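PDB 1MI8: DnaB intein from Synechocystis sp., which probably excises itself from the replicative DNA helicase by protein splicing, joining the flanking segments. Local coordinates for residues 10-15 with 28-33; 46-51 with 140-145; 89-94 with 126-131. The protein carries 4 engineered substitutions. One frame throughout, in Å; residues are numbered along the deposited sequence.

Contact 1. Residues 10-15 with 28-33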
# COMPACT_ATOMS: atom_id res chain seq x y z
N ILE A 10 -12.01 -20.14 3.07
CA ILE A 10 -12.96 -20.18 1.98
C ILE A 10 -14.39 -20.35 2.44
O ILE A 10 -14.71 -21.29 3.17
CB ILE A 10 -12.61 -21.31 0.99
CG1 ILE A 10 -11.16 -21.15 0.52
CG2 ILE A 10 -13.59 -21.26 -0.18
CD1 ILE A 10 -10.79 -19.70 0.03
N SER A 11 -15.25 -19.44 1.99
CA SER A 11 -16.66 -19.48 2.35
C SER A 11 -17.37 -20.52 1.54
O SER A 11 -17.35 -20.44 0.32
CB SER A 11 -17.33 -18.13 2.12
OG SER A 11 -17.16 -17.25 3.21
N LEU A 12 -17.98 -21.49 2.22
CA LEU A 12 -18.70 -22.59 1.56
C LEU A 12 -20.17 -22.19 1.47
O LEU A 12 -20.88 -22.07 2.49
CB LEU A 12 -18.53 -23.88 2.37
CG LEU A 12 -17.06 -24.30 2.42
CD1 LEU A 12 -16.88 -25.51 3.44
CD2 LEU A 12 -16.59 -24.71 1.05
N ALA A 13 -20.63 -21.98 0.24
CA ALA A 13 -21.99 -21.54 -0.03
C ALA A 13 -23.13 -22.45 0.48
O ALA A 13 -24.16 -21.97 0.94
CB ALA A 13 -22.16 -21.32 -1.50
N SER A 14 -22.96 -23.76 0.41
CA SER A 14 -24.10 -24.53 0.88
C SER A 14 -24.27 -24.58 2.42
O SER A 14 -25.33 -24.96 2.91
CB SER A 14 -24.06 -25.95 0.32
OG SER A 14 -22.76 -26.48 0.40
N THR A 15 -23.26 -24.15 3.17
CA THR A 15 -23.37 -24.23 4.62
C THR A 15 -23.11 -22.96 5.40
O THR A 15 -23.74 -22.72 6.41
CB THR A 15 -22.41 -25.28 5.16
OG1 THR A 15 -21.07 -24.82 4.95
CG2 THR A 15 -22.57 -26.59 4.40
N LYS A 28 -13.20 -31.20 -4.28
CA LYS A 28 -13.71 -30.62 -5.51
C LYS A 28 -15.21 -30.69 -5.64
O LYS A 28 -15.90 -31.45 -4.96
CB LYS A 28 -13.04 -31.22 -6.76
CG LYS A 28 -12.51 -32.64 -6.64
CD LYS A 28 -12.00 -33.15 -8.02
CE LYS A 28 -13.11 -33.14 -9.08
NZ LYS A 28 -12.72 -33.76 -10.39
N ASP A 29 -15.71 -29.83 -6.50
CA ASP A 29 -17.13 -29.75 -6.78
C ASP A 29 -18.00 -29.36 -5.61
O ASP A 29 -19.05 -29.96 -5.36
CB ASP A 29 -17.59 -31.06 -7.42
CG ASP A 29 -17.14 -31.17 -8.85
OD1 ASP A 29 -15.93 -30.97 -9.12
OD2 ASP A 29 -17.99 -31.45 -9.72
N PHE A 30 -17.53 -28.36 -4.89
CA PHE A 30 -18.29 -27.83 -3.77
C PHE A 30 -18.57 -26.40 -4.15
O PHE A 30 -17.86 -25.80 -4.93
CB PHE A 30 -17.48 -27.93 -2.48
CG PHE A 30 -16.11 -27.35 -2.58
CD1 PHE A 30 -15.90 -26.01 -2.26
CD2 PHE A 30 -15.04 -28.13 -3.01
CE1 PHE A 30 -14.62 -25.43 -2.39
CE2 PHE A 30 -13.75 -27.56 -3.14
CZ PHE A 30 -13.55 -26.20 -2.82
N GLU A 31 -19.64 -25.84 -3.62
CA GLU A 31 -19.92 -24.49 -4.02
C GLU A 31 -19.25 -23.44 -3.18
O GLU A 31 -19.08 -23.60 -1.99
CB GLU A 31 -21.41 -24.26 -4.02
CG GLU A 31 -21.93 -24.04 -5.42
CD GLU A 31 -22.95 -25.05 -5.77
OE1 GLU A 31 -23.83 -25.25 -4.91
OE2 GLU A 31 -22.87 -25.63 -6.88
N ILE A 32 -18.87 -22.35 -3.83
CA ILE A 32 -18.28 -21.23 -3.11
C ILE A 32 -19.14 -20.01 -3.45
O ILE A 32 -20.12 -20.15 -4.16
CB ILE A 32 -16.78 -21.04 -3.46
CG1 ILE A 32 -16.52 -20.99 -4.99
CG2 ILE A 32 -16.00 -22.20 -2.84
CD1 ILE A 32 -17.16 -19.78 -5.76
N TRP A 33 -18.83 -18.84 -2.89
CA TRP A 33 -19.58 -17.62 -3.24
C TRP A 33 -18.75 -16.79 -4.26
O TRP A 33 -17.57 -16.54 -4.03
CB TRP A 33 -19.86 -16.78 -2.01
CG TRP A 33 -20.99 -17.32 -1.22
CD1 TRP A 33 -20.96 -17.82 0.07
CD2 TRP A 33 -22.36 -17.42 -1.65
NE1 TRP A 33 -22.22 -18.21 0.45
CE2 TRP A 33 -23.09 -17.98 -0.58
CE3 TRP A 33 -23.03 -17.10 -2.84
CZ2 TRP A 33 -24.46 -18.21 -0.66
CZ3 TRP A 33 -24.39 -17.33 -2.92
CH2 TRP A 33 -25.09 -17.88 -1.83
O HOH W 1 -16.51 -18.50 -1.19
O HOH W 2 -21.69 -27.42 -2.05
O HOH W 3 -20.67 -25.26 -0.08
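E31 O accepts two bonds, one from A13 N and one from water 3. A13 N donates to E31 O at 3.2 Å, with an angle of 148° at the hydrogen, reaching it from above the carbonyl plane. Water 3 donates to E31 O at 3.0 Å and itself accepts from S14 N. Two further waters continue this polar seam: water 2 lies between S14 OG and E31 N, while water 1 donates to S11 O at 2.6 Å and accepts from W33 N. Strands 10-12 and 31-33 meet at 116°, so they are far from the antiparallel course of a sheet ladder, and solvent molecules do much of the joining.

Side chains add to this seam. A13 CB sits over one face of the W33 indole, a CH-pi contact 3.7 Å from the centroid of the five-membered ring, while S11 CB comes to the edge of the same ring. The indole starts with CG anti to the carbonyl carbon (chi1 -78°) and from there comes back toward residues 10-15. An alanine in place of W33 would probably open a gap beside S11 and leave A13 CB without its aromatic platform. Farther in, the buried I10 and I32 lie side by side with their CG2 atoms 3.7 Å apart. In a separate, less buried pair, L12 CD2 approaches F30 CD1 obliquely at 3.6 Å. F147 of strand 146-149 touches both isoleucines, and E31 carries a salt bridge to K46. With a single direct backbone bond between the segments, the hairpin of strands 9-12 and 17-20 relies here largely on water relays and side-chain packing, the face of W33 included, to meet the large sheet of the splicing domain at this steep angle.

Contact 2. Residues 46-51 with 140-145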
# COMPACT_ATOMS: atom_id res chain seq x y z
N LYS A 46 -19.68 -23.51 -8.46
CA LYS A 46 -18.86 -24.70 -8.22
C LYS A 46 -17.37 -24.50 -8.39
O LYS A 46 -16.92 -23.80 -9.32
CB LYS A 46 -19.28 -25.86 -9.15
CG LYS A 46 -20.41 -26.75 -8.60
CD LYS A 46 -20.71 -27.91 -9.58
CE LYS A 46 -21.67 -28.98 -8.98
NZ LYS A 46 -22.92 -28.39 -8.43
N VAL A 47 -16.62 -25.15 -7.51
CA VAL A 47 -15.16 -25.08 -7.54
C VAL A 47 -14.76 -26.31 -8.31
O VAL A 47 -15.15 -27.40 -7.93
CB VAL A 47 -14.56 -25.18 -6.12
CG1 VAL A 47 -13.04 -25.42 -6.19
CG2 VAL A 47 -14.90 -23.90 -5.34
N SER A 48 -13.99 -26.13 -9.38
CA SER A 48 -13.58 -27.29 -10.18
C SER A 48 -12.46 -28.06 -9.48
O SER A 48 -12.54 -29.29 -9.34
CB SER A 48 -13.13 -26.82 -11.56
OG SER A 48 -12.01 -25.96 -11.42
N ARG A 49 -11.42 -27.34 -9.05
CA ARG A 49 -10.29 -27.94 -8.34
C ARG A 49 -9.50 -26.90 -7.52
O ARG A 49 -9.50 -25.68 -7.83
CB ARG A 49 -9.34 -28.64 -9.31
CG ARG A 49 -8.18 -27.82 -9.79
CD ARG A 49 -7.54 -28.43 -11.05
NE ARG A 49 -6.40 -27.66 -11.57
CZ ARG A 49 -5.13 -27.86 -11.23
NH1 ARG A 49 -4.81 -28.84 -10.37
NH2 ARG A 49 -4.18 -27.08 -11.75
N VAL A 50 -8.83 -27.42 -6.48
CA VAL A 50 -8.00 -26.65 -5.56
C VAL A 50 -6.58 -27.15 -5.72
O VAL A 50 -6.38 -28.34 -5.86
CB VAL A 50 -8.36 -26.90 -4.09
CG1 VAL A 50 -7.54 -25.96 -3.21
CG2 VAL A 50 -9.85 -26.74 -3.85
N PHE A 51 -5.59 -26.25 -5.66
CA PHE A 51 -4.20 -26.65 -5.82
C PHE A 51 -3.19 -25.65 -5.23
O PHE A 51 -3.49 -24.46 -5.13
CB PHE A 51 -3.92 -26.83 -7.30
CG PHE A 51 -4.32 -25.66 -8.11
CD1 PHE A 51 -3.43 -24.64 -8.39
CD2 PHE A 51 -5.62 -25.56 -8.59
CE1 PHE A 51 -3.83 -23.51 -9.12
CE2 PHE A 51 -6.04 -24.44 -9.32
CZ PHE A 51 -5.14 -23.42 -9.59
N THR A 140 -9.95 -23.09 -9.18
CA THR A 140 -10.53 -22.76 -10.46
C THR A 140 -12.04 -22.73 -10.28
O THR A 140 -12.64 -23.60 -9.63
CB THR A 140 -10.12 -23.81 -11.52
OG1 THR A 140 -8.70 -23.95 -11.51
CG2 THR A 140 -10.52 -23.38 -12.90
N VAL A 141 -12.67 -21.73 -10.87
CA VAL A 141 -14.10 -21.58 -10.77
C VAL A 141 -14.67 -21.14 -12.14
O VAL A 141 -14.72 -19.94 -12.48
CB VAL A 141 -14.47 -20.58 -9.63
CG1 VAL A 141 -13.70 -19.29 -9.83
CG2 VAL A 141 -15.98 -20.29 -9.61
N PRO A 142 -15.07 -22.14 -12.95
CA PRO A 142 -15.65 -21.98 -14.30
C PRO A 142 -16.84 -21.01 -14.30
O PRO A 142 -17.77 -21.14 -13.49
CB PRO A 142 -16.06 -23.41 -14.66
CG PRO A 142 -14.89 -24.23 -14.10
CD PRO A 142 -14.62 -23.54 -12.73
N GLY A 143 -16.81 -20.05 -15.21
CA GLY A 143 -17.87 -19.07 -15.32
C GLY A 143 -17.55 -17.75 -14.65
O GLY A 143 -17.07 -16.82 -15.31
N PRO A 144 -17.84 -17.60 -13.34
CA PRO A 144 -17.50 -16.28 -12.76
C PRO A 144 -16.02 -16.06 -12.44
O PRO A 144 -15.59 -14.93 -12.31
CB PRO A 144 -18.43 -16.18 -11.52
CG PRO A 144 -18.51 -17.59 -11.08
CD PRO A 144 -18.66 -18.39 -12.42
N HIS A 145 -15.25 -17.12 -12.30
CA HIS A 145 -13.80 -17.02 -12.01
C HIS A 145 -13.38 -16.22 -10.76
O HIS A 145 -12.36 -15.54 -10.77
CB HIS A 145 -13.02 -16.49 -13.24
CG HIS A 145 -13.15 -17.37 -14.46
ND1 HIS A 145 -12.80 -18.70 -14.45
CD2 HIS A 145 -13.66 -17.13 -15.69
CE1 HIS A 145 -13.09 -19.25 -15.62
NE2 HIS A 145 -13.62 -18.31 -16.39
O HOH W 4 -18.25 -23.06 -11.65
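T140 is the tightly held residue of this contact, fixed at both ends of its backbone. S48 N donates to T140 O at 2.9 Å, with an angle of 159° at the hydrogen, and T140 N returns a bond to R49 O at 3.0 Å. V47 CA lies 3.6 Å from T140 O and adds a CA-H...O contact to the same oxygen. With OG1 anti to the carbonyl carbon (chi1 -52°), T140 brings its hydroxyl to the edge of the F51 ring, where F51 CE2 is 3.5 Å from T140 OG1. F51 CD2 stands 3.5 Å above the plane of the R49 guanidinium, over its centre, and R49 NH2 is offset toward the rim of the ring. The ring thus meets the charge with a face and the hydroxyl with its edge.

Here the two longest strands of the intein splicing domain, 41-63 and 120-140, run antiparallel as neighbours, and the second is giving way to a loop. That loop borders the C-terminal end of the chain: T140 touches S157, and H145 shares a backbone hydrogen bond with A156.

Beyond T140 the chains stay close, but the direct backbone bonds stop. S48 CB rests against P142 CD at 3.8 Å, and V141 CG2 meets K46 O at 3.6 Å. On this solvent side, between the exposed K46 and P142, water 4 donates to both carbonyl oxygens.

Contact 3. Residues 89-94 with 126-131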
# COMPACT_ATOMS: atom_id res chain seq x y z
N LEU A 89 -2.66 -1.90 -6.33
CA LEU A 89 -3.61 -1.21 -5.46
C LEU A 89 -2.93 -0.10 -4.69
O LEU A 89 -1.73 -0.20 -4.38
CB LEU A 89 -4.21 -2.18 -4.43
CG LEU A 89 -4.94 -3.39 -5.00
CD1 LEU A 89 -5.34 -4.38 -3.86
CD2 LEU A 89 -6.16 -2.88 -5.76
N SER A 90 -3.71 0.92 -4.38
CA SER A 90 -3.25 2.05 -3.58
C SER A 90 -4.31 2.30 -2.53
O SER A 90 -5.42 1.77 -2.59
CB SER A 90 -3.04 3.32 -4.45
OG SER A 90 -4.11 3.46 -5.37
N LEU A 91 -3.97 3.13 -1.55
CA LEU A 91 -4.89 3.42 -0.47
C LEU A 91 -6.12 4.20 -0.90
O LEU A 91 -7.08 4.33 -0.13
CB LEU A 91 -4.16 4.14 0.68
CG LEU A 91 -3.07 3.33 1.42
CD1 LEU A 91 -3.22 3.59 2.89
CD2 LEU A 91 -3.19 1.79 1.21
N LYS A 92 -6.11 4.71 -2.13
CA LYS A 92 -7.29 5.43 -2.63
C LYS A 92 -8.27 4.43 -3.25
O LYS A 92 -9.34 4.82 -3.72
CB LYS A 92 -6.91 6.43 -3.75
CG LYS A 92 -6.54 5.72 -5.08
CD LYS A 92 -5.97 6.69 -6.13
CE LYS A 92 -5.40 5.97 -7.38
NZ LYS A 92 -6.35 5.04 -8.06
N GLU A 93 -7.93 3.15 -3.32
CA GLU A 93 -8.88 2.24 -3.98
C GLU A 93 -9.92 1.65 -3.01
O GLU A 93 -9.70 1.64 -1.80
CB GLU A 93 -8.14 1.04 -4.65
CG GLU A 93 -7.02 1.28 -5.72
CD GLU A 93 -7.58 1.51 -7.16
OE1 GLU A 93 -8.72 1.11 -7.48
OE2 GLU A 93 -6.85 2.05 -7.99
N HIS A 94 -11.06 1.19 -3.51
CA HIS A 94 -11.98 0.48 -2.63
C HIS A 94 -12.05 -0.90 -3.29
O HIS A 94 -11.92 -1.01 -4.52
CB HIS A 94 -13.40 1.07 -2.64
CG HIS A 94 -13.47 2.48 -2.12
ND1 HIS A 94 -13.00 3.56 -2.83
CD2 HIS A 94 -13.90 2.97 -0.93
CE1 HIS A 94 -13.12 4.65 -2.10
NE2 HIS A 94 -13.66 4.32 -0.94
N VAL A 126 -6.74 -0.07 3.80
CA VAL A 126 -6.02 0.68 4.81
C VAL A 126 -4.59 0.17 4.99
O VAL A 126 -3.77 0.82 5.65
CB VAL A 126 -6.75 0.69 6.19
CG1 VAL A 126 -8.14 1.32 5.99
CG2 VAL A 126 -6.80 -0.72 6.81
N SER A 127 -4.32 -1.01 4.45
CA SER A 127 -2.96 -1.55 4.55
C SER A 127 -2.59 -2.58 3.48
O SER A 127 -3.40 -3.42 3.10
CB SER A 127 -2.71 -2.17 5.95
OG SER A 127 -1.31 -2.34 6.11
N ILE A 128 -1.35 -2.48 3.02
CA ILE A 128 -0.78 -3.39 2.04
C ILE A 128 0.66 -3.48 2.48
O ILE A 128 1.41 -2.47 2.44
CB ILE A 128 -0.80 -2.82 0.61
CG1 ILE A 128 -2.16 -2.21 0.25
CG2 ILE A 128 -0.56 -3.97 -0.40
CD1 ILE A 128 -2.09 -1.39 -1.08
N THR A 129 1.04 -4.66 2.96
CA THR A 129 2.41 -4.81 3.43
C THR A 129 3.00 -6.20 3.12
O THR A 129 2.34 -7.21 3.30
CB THR A 129 2.52 -4.56 4.93
OG1 THR A 129 2.31 -5.78 5.60
CG2 THR A 129 1.48 -3.57 5.41
N GLU A 130 4.22 -6.23 2.59
CA GLU A 130 4.89 -7.48 2.26
C GLU A 130 5.14 -8.22 3.60
O GLU A 130 5.49 -7.58 4.59
CB GLU A 130 6.21 -7.15 1.57
CG GLU A 130 7.02 -8.37 1.09
CD GLU A 130 8.46 -7.98 0.81
OE1 GLU A 130 9.33 -8.36 1.62
OE2 GLU A 130 8.70 -7.28 -0.20
N THR A 131 4.92 -9.54 3.66
CA THR A 131 5.16 -10.26 4.90
C THR A 131 6.18 -11.36 4.85
O THR A 131 7.02 -11.43 5.72
CB THR A 131 3.91 -10.94 5.50
OG1 THR A 131 3.22 -11.68 4.47
CG2 THR A 131 3.04 -9.95 6.17
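Contact 3 is a mainly apolar contact in which L89 and L91, in the loop ahead of strand 94-98, meet the I128 side chain and the backbone of V126 on strand 120-140; it is buried. Its focal atom is I128 CD1, which approaches L89 O at 3.5 Å and L89 CB at 4.0 Å. The I128 chain leaves its strand toward the loop, with CG1 anti to the carbonyl carbon and CD1 extended away from the backbone (chi2 169°), and so it is the outermost methyl that does the touching. L91 meets the strand with both branches: L91 CD2 lies 4.1 Å from I128 CD1, and L91 CD1 lies 3.9 Å from V126 O. The L91 and I128 side chains run past one another with opposed headings.

The loop owes its shape here to a type I beta turn from S90 to E93, closed by E93 N donating to S90 O at 3.0 Å. Within the turn K92 NZ forms a salt bridge with E93 OE2, also at 3.0 Å, reaching the carboxylate from above its plane. The strand has its own irregularity, a classic beta bulge in which V126 and S127 both face K62, at the residues whose backbone L91 approaches.

Around the leucines the packing continues within the same chain, L89 resting on L61 and both L89 and L91 on I125. Across the dimer interface S127, I128 and T129 pair in an antiparallel ladder with a strand of the second subunit, so the sheet runs on from one copy into the other. L91 also packs on Y59 of that subunit, which makes it a side chain shared between the local contact and the interface.

Contacts 1 and 2 form a continuous region, their centres 10 Å apart. V47 joins them: D29 N lies 2.9 Å from V47 O, and F30 O lies 2.9 Å from V47 N, probable hydrogen bonds that belong to the pairing of strands 31-36 and 41-63. Contact 3 stands on the other side of the chain's centre, its own centre 27 Å from that of contact 1 and 26 Å from that of contact 2, with nearest atoms about 17 and 15 Å away. The same antiparallel sheet reaches all three. Contact 2 lies beside the C-terminal residues, the end at which inteins generally cyclise an asparagine, whereas contact 3 borders the second subunit.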